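Side-chain contacts in DUF4136 domain-containing protein (Bacteroides thetaiotaomicron, PDB 4F54), which is of unknown function but carries a DUF4136 domain of the TolB_N clan and is probably a lipoprotein of the bacterial envelope: residues Ile61-Ala64 against Tyr65-Met69; Val184-Ser187 against Phe188-Ser191; Asn176-Leu179 against Ala180-Ala183. All blocks are in the same frame, centred on the assembly; numbering follows the deposited sequence. Where two conformers were deposited one is given.

Contact 1: residues Ile61-Ala64 against Tyr65-Met69; sequences ILAA and YTENM
Tyr65 lies side by side with Ile61, one helical turn earlier, both side chains pointing the same way. Its CB sits 3.5 Å from Leu62 O. With CG anti to the carbonyl carbon (chi1 -79°), the ring is carried back along the helix past the Ile61 carbonyl: CD2 comes within 3.4 Å of Ile61 O, and farther out CE2 rests on Ile61 CG2 at 3.9 Å, the apolar touch between the two side chains. The tip leaves the helix altogether, its OH hydrogen-bonding Thr142 OG1, while Val184 and Phe188 of helix 179-189, together with Leu37 and Val89 of the sheet, pack around the rest. Tyr65 is thus buried between helix 56-70, helix 179-189 and the strands of the sheet, in the manner of a layered alpha/beta fold, and the helix keeps its i to i+4 backbone bonds, among them Thr66 N to Leu62 O (172° at the hydrogen). Asn68 adds a second grip one turn on. Its ND2 donates to Ala64 O over 2.8 Å, arriving from above the carbonyl plane, whereas Asn68 N reaches the same oxygen at 3.0 Å from the opposite face. Two N-H groups hold Ala64 O, and ND2, which also bonds Asn185 OD1 of helix 179-189, is thereby kept from turning freely. On the outer side Glu67 runs back over the Ala63 carbonyl, CG 3.2 Å from Ala63 O, and its carboxylate OE2 lies 3.8 Å from Ala63 CB.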
loop_
_atom_site.group_PDB
_atom_site.type_symbol
_atom_site.label_atom_id
_atom_site.label_comp_id
_atom_site.label_asym_id
_atom_site.label_seq_id
_atom_site.Cartn_x
_atom_site.Cartn_y
_atom_site.Cartn_z
ATOM N N ILE A 61 -8.180 1.303 -9.429
ATOM C CA ILE A 61 -7.653 0.843 -8.174
ATOM C C ILE A 61 -7.412 2.027 -7.217
ATOM O O ILE A 61 -7.836 2.011 -6.068
ATOM C CB ILE A 61 -6.372 0.036 -8.371
ATOM C CG1 ILE A 61 -6.736 -1.275 -9.109
ATOM C CG2 ILE A 61 -5.662 -0.187 -7.012
ATOM C CD1 ILE A 61 -5.511 -1.991 -9.602
ATOM N N LEU A 62 -6.738 3.058 -7.708
ATOM C CA LEU A 62 -6.556 4.285 -6.906
ATOM C C LEU A 62 -7.892 4.911 -6.496
ATOM O O LEU A 62 -8.068 5.323 -5.342
ATOM C CB LEU A 62 -5.672 5.276 -7.677
ATOM C CG LEU A 62 -4.253 4.790 -7.965
ATOM C CD1 LEU A 62 -3.522 5.732 -8.915
ATOM C CD2 LEU A 62 -3.527 4.649 -6.597
ATOM N N ALA A 63 -8.877 4.905 -7.413
ATOM C CA ALA A 63 -10.212 5.423 -7.060
ATOM C C ALA A 63 -10.844 4.610 -5.923
ATOM O O ALA A 63 -11.549 5.192 -5.051
ATOM C CB ALA A 63 -11.143 5.471 -8.303
ATOM N N ALA A 64 -10.587 3.294 -5.891
ATOM C CA ALA A 64 -11.140 2.422 -4.813
ATOM C C ALA A 64 -10.553 2.814 -3.447
ATOM O O ALA A 64 -11.275 2.872 -2.455
ATOM C CB ALA A 64 -10.958 0.921 -5.106
ATOM N N TYR A 65 -9.248 3.123 -3.401
ATOM C CA TYR A 65 -8.613 3.652 -2.139
ATOM C C TYR A 65 -9.291 4.950 -1.739
ATOM O O TYR A 65 -9.649 5.130 -0.576
ATOM C CB TYR A 65 -7.095 3.839 -2.322
ATOM C CG TYR A 65 -6.389 2.469 -2.201
ATOM C CD1 TYR A 65 -6.307 1.819 -0.968
ATOM C CD2 TYR A 65 -5.871 1.810 -3.311
ATOM C CE1 TYR A 65 -5.741 0.541 -0.830
ATOM C CE2 TYR A 65 -5.282 0.565 -3.176
ATOM C CZ TYR A 65 -5.210 -0.064 -1.931
ATOM O OH TYR A 65 -4.638 -1.326 -1.806
ATOM N N THR A 66 -9.404 5.869 -2.696
ATOM C CA THR A 66 -10.054 7.155 -2.418
ATOM C C THR A 66 -11.446 7.034 -1.850
ATOM O O THR A 66 -11.762 7.631 -0.817
ATOM C CB THR A 66 -10.015 8.035 -3.677
ATOM O OG1 THR A 66 -8.648 8.344 -3.959
ATOM C CG2 THR A 66 -10.855 9.334 -3.466
ATOM N N GLU A 67 -12.281 6.243 -2.521
ATOM C CA GLU A 67 -13.658 6.007 -2.069
ATOM C C GLU A 67 -13.700 5.363 -0.673
ATOM O O GLU A 67 -14.445 5.756 0.192
ATOM C CB GLU A 67 -14.393 5.165 -3.107
ATOM C CG GLU A 67 -14.613 5.964 -4.387
ATOM C CD GLU A 67 -14.926 5.109 -5.604
ATOM O OE1 GLU A 67 -15.401 3.963 -5.436
ATOM O OE2 GLU A 67 -14.634 5.587 -6.728
ATOM N N ASN A 68 -12.867 4.366 -0.458
ATOM C CA ASN A 68 -12.837 3.703 0.826
ATOM C C ASN A 68 -12.441 4.611 1.977
ATOM O O ASN A 68 -13.059 4.563 3.034
ATOM C CB ASN A 68 -11.919 2.464 0.789
ATOM C CG ASN A 68 -12.656 1.217 0.343
ATOM O OD1 ASN A 68 -13.463 0.635 1.129
ATOM N ND2 ASN A 68 -12.421 0.803 -0.927
HETATM N N MSE A 69 -11.442 5.479 1.742
HETATM C CA MSE A 69 -10.972 6.382 2.791
HETATM C C MSE A 69 -12.058 7.399 3.103
HETATM O O MSE A 69 -12.322 7.699 4.261
HETATM C CB MSE A 69 -9.692 7.086 2.397
HETATM C CG MSE A 69 -8.542 6.119 2.308
HETATM SE SE MSE A 69 -7.996 5.533 4.095
HETATM C CE MSE A 69 -7.101 7.162 4.668
#

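Contact 2: residues Val184-Ser187 against Phe188-Ser191; sequences VNQS and FTQS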
loop_
_atom_site.group_PDB
_atom_site.type_symbol
_atom_site.label_atom_id
_atom_site.label_comp_id
_atom_site.label_asym_id
_atom_site.label_seq_id
_atom_site.Cartn_x
_atom_site.Cartn_y
_atom_site.Cartn_z
ATOM N N VAL A 184 -9.242 -4.608 -2.772
ATOM C CA VAL A 184 -9.102 -3.340 -2.066
ATOM C C VAL A 184 -10.274 -3.154 -1.111
ATOM O O VAL A 184 -10.072 -2.872 0.067
ATOM C CB VAL A 184 -8.864 -2.147 -3.037
ATOM C CG1 VAL A 184 -8.940 -0.809 -2.298
ATOM C CG2 VAL A 184 -7.545 -2.302 -3.778
ATOM N N ASN A 185 -11.516 -3.321 -1.590
ATOM C CA ASN A 185 -12.696 -3.177 -0.745
ATOM C C ASN A 185 -12.632 -4.109 0.444
ATOM O O ASN A 185 -12.920 -3.712 1.581
ATOM C CB ASN A 185 -13.965 -3.435 -1.550
ATOM C CG ASN A 185 -14.258 -2.334 -2.559
ATOM O OD1 ASN A 185 -13.697 -1.243 -2.480
ATOM N ND2 ASN A 185 -15.113 -2.639 -3.538
ATOM N N GLN A 186 -12.168 -5.335 0.207
ATOM C CA GLN A 186 -12.066 -6.308 1.294
ATOM C C GLN A 186 -11.068 -5.929 2.369
ATOM O O GLN A 186 -11.302 -6.139 3.556
ATOM C CB GLN A 186 -11.754 -7.711 0.752
ATOM C CG GLN A 186 -11.525 -8.774 1.826
ATOM C CD GLN A 186 -12.726 -8.997 2.744
ATOM O OE1 GLN A 186 -13.880 -9.011 2.289
ATOM N NE2 GLN A 186 -12.459 -9.206 4.034
ATOM N N SER A 187 -9.958 -5.331 1.944
ATOM C CA SER A 187 -8.908 -4.907 2.883
ATOM C C SER A 187 -9.454 -3.872 3.863
ATOM O O SER A 187 -9.112 -3.887 5.056
ATOM C CB SER A 187 -7.659 -4.381 2.163
ATOM O OG SER A 187 -7.814 -3.058 1.598
ATOM N N PHE A 188 -10.362 -3.021 3.397
ATOM C CA PHE A 188 -11.027 -2.086 4.328
ATOM C C PHE A 188 -12.100 -2.746 5.180
ATOM O O PHE A 188 -12.210 -2.449 6.364
ATOM C CB PHE A 188 -11.588 -0.857 3.583
ATOM C CG PHE A 188 -10.529 0.113 3.193
ATOM C CD1 PHE A 188 -9.856 -0.004 1.961
ATOM C CD2 PHE A 188 -10.167 1.097 4.050
ATOM C CE1 PHE A 188 -8.861 0.905 1.595
ATOM C CE2 PHE A 188 -9.182 1.985 3.704
ATOM C CZ PHE A 188 -8.510 1.879 2.471
ATOM N N THR A 189 -12.890 -3.655 4.596
ATOM C CA THR A 189 -13.909 -4.381 5.343
ATOM C C THR A 189 -13.342 -5.105 6.575
ATOM O O THR A 189 -13.924 -5.089 7.648
ATOM C CB THR A 189 -14.642 -5.387 4.417
ATOM O OG1 THR A 189 -15.221 -4.648 3.332
ATOM C CG2 THR A 189 -15.706 -6.158 5.196
ATOM N N GLN A 190 -12.185 -5.729 6.404
ATOM C CA GLN A 190 -11.521 -6.431 7.518
ATOM C C GLN A 190 -10.633 -5.521 8.378
ATOM O O GLN A 190 -9.850 -6.026 9.198
ATOM C CB GLN A 190 -10.713 -7.639 6.977
ATOM C CG GLN A 190 -9.459 -7.297 6.170
ATOM C CD GLN A 190 -8.850 -8.540 5.553
ATOM O OE1 GLN A 190 -9.527 -9.229 4.746
ATOM N NE2 GLN A 190 -7.546 -8.817 5.840
ATOM N N SER A 191 -10.756 -4.193 8.225
ATOM C CA SER A 191 -10.039 -3.181 9.042
ATOM C C SER A 191 -11.059 -2.218 9.736
ATOM O O SER A 191 -11.094 -1.015 9.430
ATOM C CB SER A 191 -9.021 -2.420 8.152
ATOM O OG SER A 191 -8.151 -3.344 7.494
#
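From Val184 to Thr189 the backbone is helical, Thr189 N bonding Asn185 O and Gln190 N bonding Gln186 O, and at Gln190 the chain breaks from the helix. Gln186 and Gln190 cross at about a right angle beside strand 18-23. Gln186 NE2 donates to Gln190 OE1 over 3.0 Å in a nearly straight bond (172°), which lies in the Gln186 amide plane and falls on a lone pair of the acceptor, although the two amide planes are turned 66° apart. CG of Gln190 stands between its backbone N and carbonyl carbon (chi1 70°), which keeps it 3.4 Å from Gln186 O and lets the extended chain bring OE1 back to its partner; NE2 of Gln190 goes on to Thr21 OG1 and Val19 O of strand 18-23. A leucine here would probably leave Gln186 NE2 without its acceptor and cost the helix end its polar tie to that strand. On the buried side Ser187 OG donates to Val184 O at 2.7 Å, in the carbonyl plane and on a lone pair. The Phe188 ring sets CD1 3.4 Å from that same oxygen, which lies at the ring edge, and places CE1 4.3 Å from Val184 CG1. Ser191 OG then reaches back to Ser187 O over 2.7 Å, a side-chain hydroxyl joined to the last turn, and is also bonded by Trp161 NE1. The arrangement is that of a helix C-terminus, with side chains bonding back to the final turn as the chain leaves it beside the sheet.

Contact 3: residues Asn176-Leu179 against Ala180-Ala183; sequences NRTL and AIEA
Leu179 and Ala183 form the tight side of the contact, where the loop passes into helix 179-189. Ala183 N bonds Leu179 O at 2.9 Å, and Ala183 CB stands 3.6 Å from the same oxygen. Leu179 is buried against Asn16 and Ala174, and the neighbouring Ala180 leans on Ile61 of helix 56-70. The other side is looser. Arg177 is exposed and poorly ordered, and Ile181 and Glu182 were each modelled in two conformers, so what follows is provisional. In the conformer given, Arg177 NH2 forms a salt bridge with Glu182 OE1 at 2.8 Å, the two side chains crossing at about a right angle with guanidinium and carboxylate planes 46° apart. The arginine reaches the acid by a turn about its CG-CD bond (chi3 61°), while the glutamate is extended beyond CG. In the same conformer Leu179 CD2 lies 3.3 Å from Glu182 OE1, and it sits 4.0 Å above the plane of the Arg177 guanidinium, over its centre. Exposed Thr178 touches the given conformer of Ile181 only lightly. An inverse gamma turn centred on Thr178, closed by a weak bond from Leu179 N to Arg177 O, leads into the helix; Thr178 is the N-cap residue, yet its hydroxyl does no capping. Its carbonyl accepts Glu182 N at 3.3 Å and, weakly, Ile181 N. This is a helix N-terminus entered through a gamma turn, with an acidic residue at N4, just past the first turn, whose charge faces Arg177 and would probably also suit the helix dipole.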
loop_
_atom_site.group_PDB
_atom_site.type_symbol
_atom_site.label_atom_id
_atom_site.label_comp_id
_atom_site.label_asym_id
_atom_site.label_seq_id
_atom_site.Cartn_x
_atom_site.Cartn_y
_atom_site.Cartn_z
ATOM N N ASN A 176 -12.021 -11.268 -15.759
ATOM C CA ASN A 176 -13.073 -10.348 -16.230
ATOM C C ASN A 176 -13.919 -9.716 -15.120
ATOM O O ASN A 176 -14.706 -8.812 -15.381
ATOM C CB ASN A 176 -13.916 -11.024 -17.310
ATOM C CG ASN A 176 -13.137 -11.155 -18.621
ATOM O OD1 ASN A 176 -12.418 -10.224 -19.010
ATOM N ND2 ASN A 176 -13.241 -12.307 -19.281
ATOM N N ARG A 177 -13.740 -10.182 -13.886
ATOM C CA ARG A 177 -14.286 -9.484 -12.735
ATOM C C ARG A 177 -13.219 -8.452 -12.346
ATOM O O ARG A 177 -12.049 -8.540 -12.757
ATOM C CB ARG A 177 -14.584 -10.468 -11.621
ATOM C CG ARG A 177 -15.685 -11.457 -11.987
ATOM C CD ARG A 177 -15.890 -12.470 -10.877
ATOM N NE ARG A 177 -16.296 -11.803 -9.641
ATOM C CZ ARG A 177 -16.256 -12.349 -8.428
ATOM N NH1 ARG A 177 -15.824 -13.597 -8.254
ATOM N NH2 ARG A 177 -16.647 -11.634 -7.378
ATOM N N THR A 178 -13.594 -7.442 -11.590
ATOM C CA THR A 178 -12.604 -6.412 -11.310
ATOM C C THR A 178 -11.880 -6.841 -10.028
ATOM O O THR A 178 -12.068 -6.185 -9.023
ATOM C CB THR A 178 -13.295 -5.034 -11.153
ATOM O OG1 THR A 178 -14.348 -5.115 -10.166
ATOM C CG2 THR A 178 -13.882 -4.572 -12.499
ATOM N N LEU A 179 -11.149 -7.979 -10.027
ATOM C CA LEU A 179 -10.817 -8.587 -8.716
ATOM C C LEU A 179 -9.930 -7.684 -7.843
ATOM O O LEU A 179 -10.059 -7.694 -6.621
ATOM C CB LEU A 179 -10.199 -9.998 -8.813
ATOM C CG LEU A 179 -11.129 -11.173 -9.220
ATOM C CD1 LEU A 179 -10.318 -12.470 -9.206
ATOM C CD2 LEU A 179 -12.391 -11.307 -8.370
ATOM N N ALA A 180 -9.000 -6.931 -8.449
ATOM C CA ALA A 180 -8.191 -6.014 -7.635
ATOM C C ALA A 180 -9.091 -5.055 -6.811
ATOM O O ALA A 180 -8.766 -4.740 -5.650
ATOM C CB ALA A 180 -7.257 -5.185 -8.476
ATOM N N ILE A 181 -10.147 -4.524 -7.432
ATOM C CA ILE A 181 -11.017 -3.571 -6.723
ATOM C C ILE A 181 -11.748 -4.272 -5.573
ATOM O O ILE A 181 -11.908 -3.697 -4.480
ATOM C CB ILE A 181 -11.992 -2.840 -7.689
ATOM C CG1 ILE A 181 -11.232 -1.748 -8.457
ATOM C CG2 ILE A 181 -13.200 -2.263 -6.953
ATOM C CD1 ILE A 181 -11.787 -1.494 -9.846
ATOM N N GLU A 182 -12.205 -5.485 -5.820
ATOM C CA GLU A 182 -12.884 -6.273 -4.793
ATOM C C GLU A 182 -11.929 -6.577 -3.613
ATOM O O GLU A 182 -12.329 -6.504 -2.419
ATOM C CB GLU A 182 -13.487 -7.553 -5.381
ATOM C CG GLU A 182 -14.608 -7.309 -6.399
ATOM C CD GLU A 182 -15.076 -8.586 -7.100
ATOM O OE1 GLU A 182 -14.726 -9.683 -6.640
ATOM O OE2 GLU A 182 -15.791 -8.487 -8.114
ATOM N N ALA A 183 -10.675 -6.845 -3.934
ATOM C CA ALA A 183 -9.621 -7.053 -2.903
ATOM C C ALA A 183 -9.344 -5.769 -2.095
ATOM O O ALA A 183 -9.280 -5.816 -0.863
ATOM C CB ALA A 183 -8.344 -7.644 -3.489
#

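Contact 1 comes first along the chain, on helix 56-70; contact 3 then opens helix 179-189 and contact 2 closes it, the two adjoining at Ala183 and Val184. The centres of contacts 1 and 2 lie about 11 Å apart, and contact 3 is about 13 Å from each. The 61-64 part meets the start of helix 179-189, Ile61 CD1 to Ala180 CB at 3.8 Å, and the 65-69 part its later turns, Tyr65 CD1 to Phe188 CE1 at 3.7 Å, so the helices run roughly the same way. Contact 1 packs on strands 34-37 and 85-92, contact 2 on strands 18-23 and 159-166. The two longer helices thus lie together against the mixed sheet.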